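Local coordinates for protein aldo-keto Reductase, OXIDOREDUCTASE (Salmonella typhimurium, PDB 5T79) that is an NADPH-binding aldo-keto reductase with a TIM-barrel fold, probably reducing aldehydes such as 3-hydroxybutanal to the corresponding alcohols, at residues 262-266 and 324-328. Numbering follows the deposited sequence.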
# COMPACT_ATOMS: atom_id res chain seq x y z
N LYS A 262 -7.46 -17.37 -16.79
CA LYS A 262 -8.19 -17.01 -15.58
C LYS A 262 -8.65 -15.55 -15.67
O LYS A 262 -9.82 -15.28 -15.40
CB LYS A 262 -7.36 -17.26 -14.31
CG LYS A 262 -7.21 -18.76 -14.03
CD LYS A 262 -6.19 -19.05 -12.94
CE LYS A 262 -6.07 -20.54 -12.71
NZ LYS A 262 -5.00 -20.86 -11.73
N VAL A 263 -7.78 -14.65 -16.17
CA VAL A 263 -8.09 -13.23 -16.36
C VAL A 263 -9.29 -13.09 -17.31
O VAL A 263 -10.22 -12.33 -17.02
CB VAL A 263 -6.84 -12.43 -16.85
CG1 VAL A 263 -7.21 -11.08 -17.47
CG2 VAL A 263 -5.84 -12.24 -15.70
N ARG A 264 -9.28 -13.82 -18.42
CA ARG A 264 -10.38 -13.78 -19.39
C ARG A 264 -11.71 -14.17 -18.74
O ARG A 264 -12.72 -13.49 -18.95
CB ARG A 264 -10.09 -14.71 -20.59
CG ARG A 264 -9.00 -14.17 -21.51
CD ARG A 264 -8.75 -15.08 -22.70
NE ARG A 264 -7.96 -14.42 -23.74
CZ ARG A 264 -6.84 -14.91 -24.27
NH1 ARG A 264 -6.37 -16.08 -23.86
NH2 ARG A 264 -6.20 -14.24 -25.21
N ARG A 265 -11.72 -15.25 -17.94
CA ARG A 265 -12.94 -15.76 -17.30
C ARG A 265 -13.39 -14.85 -16.18
O ARG A 265 -14.59 -14.65 -16.01
CB ARG A 265 -12.74 -17.19 -16.78
CG ARG A 265 -12.52 -18.24 -17.88
CD ARG A 265 -12.33 -19.61 -17.26
NE ARG A 265 -12.24 -20.66 -18.27
CZ ARG A 265 -12.24 -21.97 -17.99
NH1 ARG A 265 -12.33 -22.38 -16.73
NH2 ARG A 265 -12.17 -22.86 -18.97
N LEU A 266 -12.44 -14.27 -15.41
CA LEU A 266 -12.77 -13.33 -14.35
C LEU A 266 -13.37 -12.06 -14.95
O LEU A 266 -14.32 -11.51 -14.39
CB LEU A 266 -11.53 -13.01 -13.48
CG LEU A 266 -11.05 -14.12 -12.55
CD1 LEU A 266 -9.64 -13.83 -12.04
CD2 LEU A 266 -12.02 -14.35 -11.38
N ILE A 324 -15.75 -17.63 -8.59
CA ILE A 324 -14.37 -17.09 -8.59
C ILE A 324 -13.39 -18.19 -8.20
O ILE A 324 -12.43 -18.41 -8.94
CB ILE A 324 -14.28 -15.86 -7.66
CG1 ILE A 324 -14.96 -14.64 -8.32
CG2 ILE A 324 -12.81 -15.54 -7.28
CD1 ILE A 324 -15.22 -13.39 -7.40
N ASP A 325 -13.65 -18.90 -7.08
CA ASP A 325 -12.80 -20.00 -6.58
C ASP A 325 -12.67 -21.11 -7.62
O ASP A 325 -11.58 -21.68 -7.74
CB ASP A 325 -13.34 -20.57 -5.26
CG ASP A 325 -13.21 -19.66 -4.05
OD1 ASP A 325 -12.55 -18.58 -4.17
OD2 ASP A 325 -13.74 -20.03 -2.98
N ALA A 326 -13.75 -21.40 -8.38
CA ALA A 326 -13.73 -22.41 -9.44
C ALA A 326 -12.82 -21.97 -10.61
O ALA A 326 -12.07 -22.79 -11.12
CB ALA A 326 -15.15 -22.70 -9.94
N ILE A 327 -12.85 -20.66 -10.99
CA ILE A 327 -11.98 -20.12 -12.05
C ILE A 327 -10.51 -20.23 -11.62
O ILE A 327 -9.66 -20.66 -12.40
CB ILE A 327 -12.37 -18.65 -12.44
CG1 ILE A 327 -13.75 -18.61 -13.14
CG2 ILE A 327 -11.26 -17.97 -13.31
CD1 ILE A 327 -14.40 -17.18 -13.18
N LEU A 328 -10.23 -19.85 -10.36
CA LEU A 328 -8.88 -19.87 -9.80
C LEU A 328 -8.33 -21.30 -9.63
O LEU A 328 -7.12 -21.49 -9.67
CB LEU A 328 -8.86 -19.12 -8.46
CG LEU A 328 -9.21 -17.62 -8.51
CD1 LEU A 328 -9.28 -17.03 -7.11
CD2 LEU A 328 -8.23 -16.84 -9.38
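K262 reaches across to the last turn of helix 318-329, lying alongside I327 and ending at the backbone of L328. Its CB starts beside the methyl CG2 of I327, 4.1 Å away. With CG anti to its own carbonyl carbon (chi1 -71°) and every later torsion extended, the chain then runs straight past I327, the two side chains sliding by in opposite directions. CG passes 3.5 Å from the carbonyl O of I327, CD stays near that same oxygen, and CE moves on until it lies 3.4 Å from the O of L328. At the tip, NZ gives a 3.0 Å hydrogen bond to L328 O, arriving above the carbonyl plane (37° out of it) with a C=O...N angle of 133°. The lysine thus grips a backbone carbonyl near the C-terminal end of the helix, where its charge would probably suit the helix dipole. Segments 262-266 and 324-328, on helices 257-272 and 318-329, run nearly antiparallel, their local axes 9.9 Å apart at closest approach, on the outside of the aldo-keto reductase (beta/alpha)8 barrel, the side chain of L266 about 13 Å from the bound NADPH. Between them I327 is the central wedge: its CG2 meets R265 CB at 3.9 Å, while CD1 reaches on to the backbone carbonyl of R265. L266 crosses I327 at a slant, L266 CG against I327 CG2, and spreads its methyls: CD2 lies against the methyls of I327 and near CG1 of I324, and CD1 meets CD2 of L328. Helix 277-285 adds to this apolar patch, with L277 and M280 on L266 and W284 on I324.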